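D-alanyl-D-alanine carboxypeptidase DacB2 (Mycobacterium tuberculosis H37Rv, PDB 4RYE) probably trims the terminal D-alanine from peptidoglycan stem peptides in cell wall biogenesis, showing serine-type D,D-carboxypeptidase activity in vitro. Local coordinates at residues T22-D27 with V231-Y236; A42-S47 with T212-K217; V67-A72 with R87-R92; T134-T139 with G151-H156; A223-R228 with W256-N261. One frame throughout, in Å; residues are numbered along the deposited sequence.

Contact 1: residues T22-D27 with V231-Y236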
# COMPACT_ATOMS: atom_id res chain seq x y z
N THR A 22 -4.89 -2.65 -14.61
CA THR A 22 -5.01 -1.19 -14.49
C THR A 22 -3.78 -0.67 -13.77
O THR A 22 -3.20 -1.37 -12.96
CB THR A 22 -6.25 -0.73 -13.68
OG1 THR A 22 -5.98 -0.88 -12.28
CG2 THR A 22 -7.51 -1.53 -14.09
N TRP A 23 -3.39 0.56 -14.08
CA TRP A 23 -2.22 1.16 -13.43
C TRP A 23 -2.21 2.66 -13.71
O TRP A 23 -2.96 3.15 -14.56
CB TRP A 23 -0.91 0.50 -13.90
CG TRP A 23 -0.76 0.39 -15.41
CD1 TRP A 23 -1.03 -0.70 -16.19
CD2 TRP A 23 -0.31 1.41 -16.31
NE1 TRP A 23 -0.78 -0.42 -17.51
CE2 TRP A 23 -0.34 0.88 -17.61
CE3 TRP A 23 0.11 2.74 -16.13
CZ2 TRP A 23 0.04 1.62 -18.73
CZ3 TRP A 23 0.49 3.47 -17.25
CH2 TRP A 23 0.44 2.91 -18.53
N ILE A 24 -1.37 3.38 -12.98
CA ILE A 24 -1.24 4.83 -13.16
C ILE A 24 0.17 5.22 -12.77
O ILE A 24 0.79 4.55 -11.96
CB ILE A 24 -2.29 5.60 -12.30
CG1 ILE A 24 -2.35 7.09 -12.68
CG2 ILE A 24 -2.03 5.43 -10.80
CD1 ILE A 24 -3.51 7.84 -12.02
N VAL A 25 0.70 6.27 -13.39
CA VAL A 25 2.01 6.82 -13.03
C VAL A 25 1.78 8.30 -12.80
O VAL A 25 1.28 9.01 -13.68
CB VAL A 25 3.05 6.66 -14.16
CG1 VAL A 25 4.40 7.23 -13.71
CG2 VAL A 25 3.21 5.19 -14.54
N ALA A 26 2.11 8.77 -11.61
CA ALA A 26 1.85 10.16 -11.26
C ALA A 26 3.06 10.76 -10.56
O ALA A 26 3.96 10.03 -10.11
CB ALA A 26 0.58 10.29 -10.39
N ASP A 27 3.09 12.09 -10.49
CA ASP A 27 4.18 12.81 -9.84
C ASP A 27 3.74 13.04 -8.40
O ASP A 27 2.68 13.63 -8.15
CB ASP A 27 4.43 14.13 -10.57
CG ASP A 27 5.60 14.93 -9.98
OD1 ASP A 27 5.63 15.18 -8.75
OD2 ASP A 27 6.47 15.36 -10.77
N VAL A 231 4.87 8.25 -8.15
CA VAL A 231 4.09 7.28 -7.42
C VAL A 231 3.30 6.47 -8.44
O VAL A 231 2.77 7.02 -9.41
CB VAL A 231 3.19 7.96 -6.37
CG1 VAL A 231 2.28 8.99 -7.01
CG2 VAL A 231 2.39 6.94 -5.58
N ILE A 232 3.26 5.16 -8.26
CA ILE A 232 2.52 4.32 -9.20
C ILE A 232 1.62 3.39 -8.43
O ILE A 232 1.82 3.14 -7.24
CB ILE A 232 3.45 3.46 -10.08
CG1 ILE A 232 4.19 2.43 -9.22
CG2 ILE A 232 4.42 4.33 -10.87
CD1 ILE A 232 5.01 1.42 -10.03
N ALA A 233 0.60 2.89 -9.12
CA ALA A 233 -0.23 1.82 -8.58
C ALA A 233 -0.57 0.87 -9.71
O ALA A 233 -0.64 1.28 -10.87
CB ALA A 233 -1.50 2.37 -7.93
N MSE A 234 -0.73 -0.40 -9.38
CA MSE A 234 -1.01 -1.43 -10.35
C MSE A 234 -2.03 -2.36 -9.72
O MSE A 234 -1.89 -2.74 -8.56
CB MSE A 234 0.28 -2.19 -10.67
CG MSE A 234 1.31 -1.35 -11.39
SE MSE A 234 3.14 -2.03 -11.16
CE MSE A 234 2.84 -3.89 -11.65
N MSE A 235 -3.09 -2.70 -10.45
CA MSE A 235 -4.13 -3.55 -9.89
C MSE A 235 -4.51 -4.70 -10.80
O MSE A 235 -4.28 -4.66 -12.01
CB MSE A 235 -5.40 -2.74 -9.58
CG MSE A 235 -5.20 -1.46 -8.80
SE MSE A 235 -6.96 -0.78 -8.22
CE MSE A 235 -7.24 -1.96 -6.68
N TYR A 236 -5.12 -5.72 -10.19
CA TYR A 236 -5.80 -6.78 -10.91
C TYR A 236 -4.92 -7.50 -11.93
O TYR A 236 -5.31 -7.67 -13.09
CB TYR A 236 -7.05 -6.23 -11.59
CG TYR A 236 -8.10 -7.28 -11.83
CD1 TYR A 236 -8.67 -7.96 -10.77
CD2 TYR A 236 -8.51 -7.60 -13.11
CE1 TYR A 236 -9.63 -8.93 -10.98
CE2 TYR A 236 -9.47 -8.57 -13.34
CZ TYR A 236 -10.03 -9.23 -12.26
OH TYR A 236 -10.98 -10.20 -12.47

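Contact 2: residues A42-S47 with T212-K217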
# COMPACT_ATOMS: atom_id res chain seq x y z
N ALA A 42 -12.71 0.36 -10.83
CA ALA A 42 -12.65 -0.19 -9.47
C ALA A 42 -12.33 -1.69 -9.46
O ALA A 42 -12.90 -2.46 -10.22
CB ALA A 42 -13.95 0.07 -8.70
N HIS A 43 -11.41 -2.07 -8.58
CA HIS A 43 -11.05 -3.47 -8.34
C HIS A 43 -10.77 -3.61 -6.85
O HIS A 43 -10.56 -2.62 -6.16
CB HIS A 43 -9.81 -3.87 -9.15
CG HIS A 43 -10.04 -3.97 -10.63
ND1 HIS A 43 -10.82 -4.95 -11.20
CD2 HIS A 43 -9.58 -3.20 -11.65
CE1 HIS A 43 -10.84 -4.78 -12.51
NE2 HIS A 43 -10.10 -3.73 -12.81
N PRO A 44 -10.80 -4.85 -6.34
CA PRO A 44 -10.45 -5.04 -4.92
C PRO A 44 -8.99 -4.68 -4.68
O PRO A 44 -8.14 -4.97 -5.53
CB PRO A 44 -10.67 -6.55 -4.71
CG PRO A 44 -11.71 -6.92 -5.78
CD PRO A 44 -11.33 -6.07 -6.96
N PRO A 45 -8.71 -4.02 -3.55
CA PRO A 45 -7.35 -3.53 -3.28
C PRO A 45 -6.43 -4.53 -2.59
O PRO A 45 -5.21 -4.33 -2.62
CB PRO A 45 -7.62 -2.36 -2.33
CG PRO A 45 -8.83 -2.79 -1.56
CD PRO A 45 -9.69 -3.48 -2.60
N ALA A 46 -6.98 -5.59 -2.00
CA ALA A 46 -6.20 -6.46 -1.12
C ALA A 46 -5.39 -5.61 -0.14
O ALA A 46 -5.86 -4.57 0.31
CB ALA A 46 -5.29 -7.38 -1.93
N SER A 47 -4.17 -6.05 0.17
CA SER A 47 -3.37 -5.44 1.24
C SER A 47 -2.90 -4.01 0.95
O SER A 47 -2.36 -3.36 1.84
CB SER A 47 -2.16 -6.32 1.59
OG SER A 47 -2.52 -7.38 2.46
N THR A 212 -5.17 -11.20 -3.25
CA THR A 212 -6.23 -12.12 -2.85
C THR A 212 -6.73 -12.73 -4.15
O THR A 212 -6.38 -12.27 -5.23
CB THR A 212 -7.43 -11.43 -2.16
OG1 THR A 212 -8.10 -10.57 -3.09
CG2 THR A 212 -7.01 -10.63 -0.92
N ASN A 213 -7.55 -13.76 -4.04
CA ASN A 213 -8.12 -14.39 -5.22
C ASN A 213 -8.97 -13.39 -6.01
O ASN A 213 -8.92 -13.35 -7.24
CB ASN A 213 -8.93 -15.63 -4.83
CG ASN A 213 -9.15 -16.56 -6.00
OD1 ASN A 213 -8.23 -16.84 -6.77
ND2 ASN A 213 -10.38 -17.04 -6.15
N ALA A 214 -9.75 -12.58 -5.30
CA ALA A 214 -10.62 -11.59 -5.94
C ALA A 214 -9.86 -10.37 -6.48
O ALA A 214 -10.23 -9.82 -7.51
CB ALA A 214 -11.73 -11.16 -4.98
N ALA A 215 -8.82 -9.94 -5.77
CA ALA A 215 -8.04 -8.77 -6.18
C ALA A 215 -6.99 -9.08 -7.23
O ALA A 215 -6.54 -8.19 -7.95
CB ALA A 215 -7.36 -8.14 -4.97
N ARG A 216 -6.59 -10.35 -7.29
CA ARG A 216 -5.34 -10.73 -7.96
C ARG A 216 -4.19 -9.90 -7.35
O ARG A 216 -4.23 -9.58 -6.16
CB ARG A 216 -5.47 -10.59 -9.48
CG ARG A 216 -6.56 -11.52 -10.04
CD ARG A 216 -6.80 -11.35 -11.52
NE ARG A 216 -7.86 -12.26 -11.94
CZ ARG A 216 -8.22 -12.49 -13.20
NH1 ARG A 216 -7.59 -11.86 -14.19
NH2 ARG A 216 -9.20 -13.34 -13.46
N LYS A 217 -3.18 -9.55 -8.14
CA LYS A 217 -2.03 -8.84 -7.55
C LYS A 217 -2.24 -7.34 -7.56
O LYS A 217 -2.66 -6.78 -8.57
CB LYS A 217 -0.73 -9.17 -8.29
CG LYS A 217 -0.42 -10.65 -8.39
CD LYS A 217 1.03 -10.88 -8.81
CE LYS A 217 1.96 -10.28 -7.78
NZ LYS A 217 3.36 -10.70 -7.94
O HOH W 1 -7.29 -5.59 -7.97

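Contact 3: residues V67-A72 with R87-R92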
# COMPACT_ATOMS: atom_id res chain seq x y z
N VAL A 67 -1.33 -1.97 23.43
CA VAL A 67 -2.58 -2.71 23.53
C VAL A 67 -2.23 -4.13 23.93
O VAL A 67 -1.15 -4.62 23.61
CB VAL A 67 -3.34 -2.72 22.17
CG1 VAL A 67 -2.56 -3.47 21.11
CG2 VAL A 67 -4.75 -3.31 22.33
N VAL A 68 -3.13 -4.77 24.66
CA VAL A 68 -3.01 -6.18 24.98
C VAL A 68 -3.82 -6.94 23.95
O VAL A 68 -5.05 -6.82 23.91
CB VAL A 68 -3.54 -6.49 26.39
CG1 VAL A 68 -3.62 -8.00 26.61
CG2 VAL A 68 -2.66 -5.83 27.44
N ALA A 69 -3.15 -7.70 23.10
CA ALA A 69 -3.85 -8.43 22.05
C ALA A 69 -4.80 -9.46 22.63
O ALA A 69 -4.48 -10.15 23.60
CB ALA A 69 -2.86 -9.11 21.14
N ASP A 70 -5.99 -9.57 22.05
CA ASP A 70 -6.88 -10.64 22.48
C ASP A 70 -6.96 -11.74 21.43
O ASP A 70 -6.37 -11.62 20.36
CB ASP A 70 -8.27 -10.11 22.89
CG ASP A 70 -8.93 -9.29 21.81
OD1 ASP A 70 -8.83 -9.66 20.62
OD2 ASP A 70 -9.58 -8.28 22.15
N VAL A 71 -7.67 -12.82 21.75
CA VAL A 71 -7.73 -13.99 20.87
C VAL A 71 -8.24 -13.64 19.48
O VAL A 71 -7.68 -14.09 18.47
CB VAL A 71 -8.57 -15.13 21.50
CG1 VAL A 71 -8.83 -16.23 20.48
CG2 VAL A 71 -7.83 -15.69 22.69
N ALA A 72 -9.28 -12.80 19.41
CA ALA A 72 -9.87 -12.40 18.13
C ALA A 72 -8.87 -11.71 17.21
O ALA A 72 -8.94 -11.85 15.98
CB ALA A 72 -11.08 -11.52 18.37
N ARG A 87 -0.39 -10.73 24.98
CA ARG A 87 0.87 -10.02 24.85
C ARG A 87 0.63 -8.55 24.51
O ARG A 87 -0.34 -8.19 23.83
CB ARG A 87 1.77 -10.68 23.79
CG ARG A 87 2.53 -11.93 24.28
CD ARG A 87 1.59 -13.11 24.59
NE ARG A 87 2.26 -14.40 24.47
CZ ARG A 87 1.62 -15.56 24.38
NH1 ARG A 87 0.30 -15.59 24.39
NH2 ARG A 87 2.30 -16.70 24.27
N SER A 88 1.54 -7.70 24.98
CA SER A 88 1.44 -6.26 24.75
C SER A 88 2.26 -5.84 23.53
O SER A 88 3.35 -6.36 23.30
CB SER A 88 1.95 -5.53 26.00
OG SER A 88 1.71 -4.14 25.89
N TYR A 89 1.72 -4.91 22.74
CA TYR A 89 2.42 -4.41 21.55
C TYR A 89 2.22 -2.91 21.47
O TYR A 89 1.18 -2.40 21.88
CB TYR A 89 1.86 -5.06 20.28
CG TYR A 89 1.97 -6.56 20.29
CD1 TYR A 89 0.97 -7.34 20.87
CD2 TYR A 89 3.08 -7.20 19.76
CE1 TYR A 89 1.08 -8.73 20.92
CE2 TYR A 89 3.20 -8.60 19.81
CZ TYR A 89 2.19 -9.34 20.38
OH TYR A 89 2.29 -10.71 20.43
N THR A 90 3.20 -2.19 20.92
CA THR A 90 3.03 -0.76 20.67
C THR A 90 2.43 -0.55 19.29
O THR A 90 2.52 -1.42 18.41
CB THR A 90 4.35 0.01 20.73
OG1 THR A 90 5.20 -0.43 19.66
CG2 THR A 90 5.05 -0.22 22.06
N ALA A 91 1.83 0.62 19.09
CA ALA A 91 1.34 1.00 17.77
C ALA A 91 2.45 0.95 16.74
O ALA A 91 2.22 0.54 15.61
CB ALA A 91 0.73 2.40 17.82
N ARG A 92 3.65 1.38 17.12
CA ARG A 92 4.79 1.37 16.19
C ARG A 92 5.11 -0.07 15.78
O ARG A 92 5.27 -0.36 14.59
CB ARG A 92 6.02 2.03 16.82
CG ARG A 92 7.30 1.95 15.96
CD ARG A 92 7.05 2.59 14.60
NE ARG A 92 8.17 2.47 13.67
CZ ARG A 92 9.08 3.43 13.46
NH1 ARG A 92 9.01 4.57 14.14
NH2 ARG A 92 10.06 3.24 12.59

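Contact 4: residues T134-T139 with G151-H156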
# COMPACT_ATOMS: atom_id res chain seq x y z
N THR A 134 -12.81 8.93 -3.76
CA THR A 134 -14.23 8.62 -3.63
C THR A 134 -14.64 7.33 -4.35
O THR A 134 -15.81 6.96 -4.36
CB THR A 134 -15.07 9.79 -4.12
OG1 THR A 134 -14.74 10.06 -5.48
CG2 THR A 134 -14.76 11.04 -3.28
N SER A 135 -13.67 6.65 -4.94
CA SER A 135 -13.94 5.34 -5.51
C SER A 135 -13.41 4.25 -4.61
O SER A 135 -13.34 3.08 -4.99
CB SER A 135 -13.34 5.22 -6.91
OG SER A 135 -13.89 6.22 -7.74
N THR A 136 -13.04 4.63 -3.39
CA THR A 136 -12.46 3.67 -2.46
C THR A 136 -13.43 3.29 -1.35
O THR A 136 -14.02 4.15 -0.71
CB THR A 136 -11.16 4.20 -1.87
OG1 THR A 136 -10.24 4.39 -2.95
CG2 THR A 136 -10.57 3.21 -0.89
N HIS A 137 -13.58 1.99 -1.12
CA HIS A 137 -14.44 1.51 -0.05
C HIS A 137 -13.77 0.32 0.61
O HIS A 137 -13.60 -0.72 -0.02
CB HIS A 137 -15.80 1.10 -0.62
CG HIS A 137 -16.75 0.57 0.42
ND1 HIS A 137 -17.29 1.37 1.40
CD2 HIS A 137 -17.24 -0.68 0.63
CE1 HIS A 137 -18.08 0.63 2.17
NE2 HIS A 137 -18.07 -0.61 1.72
N ALA A 138 -13.38 0.49 1.87
CA ALA A 138 -12.81 -0.62 2.64
C ALA A 138 -13.94 -1.44 3.24
O ALA A 138 -14.99 -0.89 3.58
CB ALA A 138 -11.92 -0.08 3.73
N THR A 139 -13.71 -2.74 3.37
CA THR A 139 -14.65 -3.63 4.05
C THR A 139 -13.98 -4.31 5.23
O THR A 139 -14.66 -4.81 6.13
CB THR A 139 -15.21 -4.72 3.13
OG1 THR A 139 -14.13 -5.51 2.61
CG2 THR A 139 -16.01 -4.11 1.97
N GLY A 151 -14.30 -5.19 -1.15
CA GLY A 151 -13.90 -3.80 -1.10
C GLY A 151 -13.48 -3.33 -2.48
O GLY A 151 -13.51 -4.11 -3.45
N ALA A 152 -13.06 -2.07 -2.57
CA ALA A 152 -12.77 -1.48 -3.86
C ALA A 152 -11.80 -0.33 -3.73
O ALA A 152 -11.83 0.40 -2.75
CB ALA A 152 -14.05 -0.99 -4.52
N SER A 153 -10.95 -0.19 -4.74
CA SER A 153 -10.22 1.06 -4.94
C SER A 153 -9.88 1.18 -6.42
O SER A 153 -10.28 0.33 -7.22
CB SER A 153 -8.95 1.12 -4.07
OG SER A 153 -8.43 2.46 -4.06
N THR A 154 -9.17 2.23 -6.80
CA THR A 154 -8.75 2.41 -8.19
C THR A 154 -7.28 2.75 -8.15
O THR A 154 -6.77 3.15 -7.10
CB THR A 154 -9.53 3.54 -8.89
OG1 THR A 154 -9.25 4.79 -8.24
CG2 THR A 154 -11.05 3.27 -8.85
N ALA A 155 -6.59 2.58 -9.27
CA ALA A 155 -5.18 2.96 -9.35
C ALA A 155 -5.02 4.43 -8.97
O ALA A 155 -4.11 4.79 -8.21
CB ALA A 155 -4.64 2.69 -10.76
N HIS A 156 -5.91 5.27 -9.47
CA HIS A 156 -5.94 6.68 -9.11
C HIS A 156 -6.09 6.89 -7.60
O HIS A 156 -5.28 7.60 -6.99
CB HIS A 156 -7.06 7.40 -9.87
CG HIS A 156 -7.34 8.78 -9.37
ND1 HIS A 156 -8.13 9.04 -8.26
CD2 HIS A 156 -6.92 10.00 -9.82
CE1 HIS A 156 -8.19 10.34 -8.06
NE2 HIS A 156 -7.48 10.95 -8.99

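Contact 5: residues A223-R228 with W256-N261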
# COMPACT_ATOMS: atom_id res chain seq x y z
N ALA A 223 9.05 6.22 -5.93
CA ALA A 223 10.49 6.28 -6.14
C ALA A 223 10.89 7.72 -6.44
O ALA A 223 10.06 8.53 -6.83
CB ALA A 223 10.90 5.37 -7.30
N ALA A 224 12.17 8.03 -6.25
CA ALA A 224 12.72 9.35 -6.56
C ALA A 224 13.99 9.17 -7.38
O ALA A 224 14.86 8.40 -6.99
CB ALA A 224 13.06 10.10 -5.28
N ARG A 225 14.09 9.89 -8.49
CA ARG A 225 15.30 9.93 -9.30
C ARG A 225 15.41 11.27 -10.00
O ARG A 225 14.41 11.79 -10.52
CB ARG A 225 15.30 8.81 -10.36
CG ARG A 225 15.59 7.42 -9.84
CD ARG A 225 15.90 6.46 -10.97
NE ARG A 225 16.19 5.13 -10.46
CZ ARG A 225 16.53 4.09 -11.21
NH1 ARG A 225 16.63 4.23 -12.52
NH2 ARG A 225 16.77 2.91 -10.65
N GLY A 226 16.62 11.82 -10.04
CA GLY A 226 16.90 12.99 -10.85
C GLY A 226 16.10 14.20 -10.43
O GLY A 226 15.84 15.09 -11.21
N GLY A 227 15.69 14.23 -9.17
CA GLY A 227 15.00 15.40 -8.64
C GLY A 227 13.49 15.32 -8.72
O GLY A 227 12.79 16.19 -8.20
N ARG A 228 12.98 14.28 -9.37
CA ARG A 228 11.53 14.08 -9.47
C ARG A 228 11.10 12.87 -8.63
O ARG A 228 11.86 11.93 -8.47
CB ARG A 228 11.14 13.86 -10.94
CG ARG A 228 9.65 13.77 -11.19
CD ARG A 228 9.29 13.75 -12.68
NE ARG A 228 7.94 14.26 -12.86
CZ ARG A 228 7.31 14.38 -14.03
NH1 ARG A 228 7.88 13.99 -15.15
NH2 ARG A 228 6.08 14.88 -14.05
N TRP A 256 10.16 4.46 -17.22
CA TRP A 256 9.45 5.21 -18.26
C TRP A 256 9.10 6.61 -17.77
O TRP A 256 9.27 7.59 -18.51
CB TRP A 256 8.19 4.46 -18.71
CG TRP A 256 7.42 5.21 -19.77
CD1 TRP A 256 7.57 5.11 -21.13
CD2 TRP A 256 6.40 6.18 -19.55
NE1 TRP A 256 6.69 5.96 -21.76
CE2 TRP A 256 5.97 6.63 -20.81
CE3 TRP A 256 5.80 6.72 -18.40
CZ2 TRP A 256 4.96 7.60 -20.95
CZ3 TRP A 256 4.81 7.68 -18.55
CH2 TRP A 256 4.40 8.11 -19.81
N GLY A 257 8.62 6.71 -16.54
CA GLY A 257 8.24 7.99 -15.97
C GLY A 257 9.42 8.94 -15.78
O GLY A 257 9.30 10.15 -15.98
N PHE A 258 10.56 8.39 -15.38
CA PHE A 258 11.73 9.22 -15.12
C PHE A 258 12.36 9.70 -16.42
O PHE A 258 13.02 10.74 -16.46
CB PHE A 258 12.76 8.47 -14.25
CG PHE A 258 12.34 8.35 -12.81
CD1 PHE A 258 11.92 9.46 -12.10
CD2 PHE A 258 12.34 7.11 -12.17
CE1 PHE A 258 11.51 9.35 -10.77
CE2 PHE A 258 11.93 6.99 -10.85
CZ PHE A 258 11.51 8.11 -10.15
N ALA A 259 12.15 8.92 -17.48
CA ALA A 259 12.70 9.26 -18.78
C ALA A 259 11.80 10.26 -19.52
O ALA A 259 12.23 10.91 -20.47
CB ALA A 259 12.91 8.01 -19.61
N LEU A 260 10.55 10.39 -19.07
CA LEU A 260 9.57 11.24 -19.74
C LEU A 260 9.95 12.72 -19.64
O LEU A 260 10.37 13.20 -18.59
CB LEU A 260 8.17 11.03 -19.14
CG LEU A 260 6.98 11.71 -19.82
CD1 LEU A 260 6.76 11.17 -21.23
CD2 LEU A 260 5.72 11.56 -18.96
N ASN A 261 9.81 13.43 -20.75
CA ASN A 261 9.92 14.89 -20.76
C ASN A 261 9.02 15.43 -19.65
O ASN A 261 7.83 15.11 -19.59
CB ASN A 261 9.48 15.40 -22.14
CG ASN A 261 9.69 16.89 -22.31
OD1 ASN A 261 9.26 17.70 -21.48
ND2 ASN A 261 10.33 17.27 -23.41
O HOH W 2 10.20 12.58 -16.01
O HOH W 3 6.25 14.52 -17.29

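Contact 1: residues T22-D27 with V231-Y236
The indole of Trp23 is the large flat group of this strand pair, yet it is its CB that meets the partner, 3.8 Å from CG of Met234. With chi1 at 50°, CG of Trp23 stands between its own backbone N and carbonyl carbon, and the side chain leads away from the partner strand, touching Ile15, Ala35 and Arg37. The ring of Tyr236, where the chain turns a corner, likewise turns elsewhere and stacks on that of His43. What the two strands join directly is their peptide groups. Running antiparallel at 177°, they pair Thr22 with Met235 through to Ala26 with Val231. Met235 N donates to Thr22 O at 2.8 Å, while the return bond from Thr22 N is weak; at the other end Val231 N reaches Ala26 O at 2.8 Å, and Ala26 N answers.

One face carries Trp23, Val25, Ile232 and Met234. Val25 and Ile232 lie side by side, their CG2 methyls 4.0 Å apart. The other carries Thr22, Ile24, Ala26, Val231, Ala233 and Met235; the two alanines give the branched residues beside them a low surface, Ala26 CB sitting 4.0 Å from Val231 CG1. Thr22 OG1 rests 3.3 Å from CB of Met235. Met234 and Met235 are both selenomethionine in this crystal.

This pair splices an early strand to a late one within the central antiparallel sheet of the penicillin-recognising fold. Strands 32-37 and 218-225 extend it on either side; helix 246-259 covers Ile232 and Met234, and helix 155-166 packs on Ile24, Val231 and Ala233.

Contact 2: residues A42-S47 with T212-K217
Ala215 presses its methyl into the bend between Pro44 and Ala46, and this is the tight part of the contact. Its CB lies 3.3 Å from Pro44 O, 3.7 Å from Pro44 CB and 3.8 Å from Ala46 CB. The Ala46 methyl in turn meets CG2 of Thr212 at 3.8 Å. Methyl groups suit such close quarters, where one loop meets another, and the proline ring gives its half a stiff wall. Thr212 also shapes its own loop: chi1 of 66° sets OG1 between the backbone N and carbonyl carbon, where it accepts Ala215 N at 2.8 Å in an ST motif, fixing the turn that presents Ala215.

Toward Ala214 the fit is looser. Pro44 CG has Ala214 O at 3.7 Å but the methyl carbon, Ala214 CB, only at 4.3 Å, and both residues are partly exposed. Here the polar link between the loops is indirect: one water donates to Pro44 O and to Ala215 O, 2.7 Å from each, tying together two carbonyls that could not bond to one another.

Ala46 directly precedes Ser47, the inferred acyl-ester serine, whose OG bonds to Lys50 NZ and Ser102 OG. The contact thus sets the loop leading into helix 50-60 against the turn joining strands 204-212 and 218-225; Thr218 OG1 bonds to Pro45 O, and Lys208 of strand 204-212 touches Ser47.

Contact 3: residues V67-A72 with R87-R92
Arg87 O is held twice by the facing segment: Ala69 N donates to it at 2.9 Å with an angle of 163° at the hydrogen, and Val68 CA lies 3.5 Å from Arg87 O in a CA-H...O contact. Val67 O is gripped in the same double fashion, by Tyr89 N at 3.0 Å and, in a second CA-H...O contact, by Ser88 CA, which is 3.3 Å from Val67 O. The reciprocal bond from Val67 N to Tyr89 O makes these two residues the hydrogen-bonded pair of a short antiparallel ribbon, with Val68 and Ser88 as the non-hydrogen-bonded pair beside them.

The two faces differ in kind. Val68 and Ser88 share the exposed one, where the small polar Ser88 suits the solvent and beta-branched Val68 suits an extended strand. On the other, Val67 lies against Leu94 and against Thr109, His112 and Met113 of helix 104-113. There Tyr89 has CG beside its backbone N and anti to the carbonyl carbon (chi1 -58°), and its ring is met obliquely by the Ala69 methyl, 4.0 Å from CE1. An alanine is small enough to come close beside the ring, which also meets Phe182, while the tyrosine hydroxyl bonds to Lys84 N. Just beyond, Thr90 is the N-cap of helix 91-100; its side chain caps a backbone N there, and Gln93 OE1 takes Thr90 N in return, consistent with a capping box.

The pairing therefore rests on backbone bonds, with aromatic and aliphatic contact added on a single face. Such chemistry asks little of side-chain polarity, and it places the strand directly before the capped start of helix 91-100.

Contact 4: residues T134-T139 with G151-H156
A single antiparallel bridge, His137 with Ala152, ties two irregular pieces of chain together just ahead of helix 155-166. His137 N donates to Ala152 O and Ala152 N to His137 O, both at 2.9 Å. Gly151 passes close beside this bridge, its CA 3.3 Å from His137 O. A CB here would clash with that oxygen, and the backbone angles (phi 82°, psi -179°) also call for a residue without one.

At the neighbouring pair, Thr136 and Ser153, side chains take over. Ser153 OG, anti to its backbone N (chi1 -167°), donates to Thr136 OG1 at 2.9 Å, and that hydroxyl is bonded in turn to OD2 of Asp157. Hydroxyls suit this buried place because each can both give and accept. The same carboxylate oxygen takes Ser135 N. Nearer the helix the contact turns apolar: Ser135 CB packs on Thr154 CG2 at 3.6 Å.

Thr154 is the N-cap, its OG1 bonded to Asp157 N, so Asp157 is held from both the helix start and the loop. A threonine cap with an acidic residue three positions later is a familiar way to begin a helix, used here to fasten a loop to its first turn.

Contact 5: residues A223-R228 with W256-N261
Phe258 and Arg225 each place CG beside the backbone N and anti to the carbonyl carbon (chi1 -73° and -76°), and from there the two side chains cross at about a right angle. Arg225 CB lies over the centre of the phenyl face, 3.6 Å from the centroid and 1° off the ring normal, a CH-pi contact. The extended chain then continues above the ring, with Arg225 CD 3.8 Å from Phe258 CD2. At the ring's edge Ala223 O approaches Phe258 CZ to 3.6 Å, and the Ala223 methyl also touches that carbon. A flat aromatic suits this place, since it slides under an aliphatic arginine stem. The guanidinium goes on to a cation-pi contact with Tyr201 and a bond from NE to Pro202 O.

Arg225 and Arg228 flank a type I' turn whose middle residues, Gly226 and Gly227, adopt the positive phi it requires. Arg228 meets the helix end through solvent. Its NH1 donates to one water at 2.8 Å, which lies near Gly257 O and Leu260 O, and to a second at 2.7 Å, which donates to Asn261 O at 2.9 Å. NE is salt-bridged to Asp27.

The hairpin thus holds helix 246-259 by an aromatic contact and a water-mediated one. The charge of Arg228, already paired with Asp27, may still favour the carbonyls at and just past the helix end, though water and the carboxylate probably weaken this.

Contacts 1, 2 and 4 form one continuous region. Contacts 2 and 4, with centres 10 Å apart, meet through a probable hydrogen bond between His43 O and Ser153 N, 2.8 Å long; Met235 of contact 1 touches both, its CE 3.3 Å from Pro44 O and its SE 3.5 Å from Ala155 N. Contact 2 holds Ser47, while Met235 and Ser153 keep their side chains about 11 and 12 Å from that of Ser47. Contact 5 adjoins contact 1 at the salt bridge from Arg228 NE to Asp27 OD2, and its strand 218-225 neighbours strand 228-237 in the sheet. Contact 3 stands apart, its centre about 34 Å from that of contact 1 and 41 Å from that of contact 5.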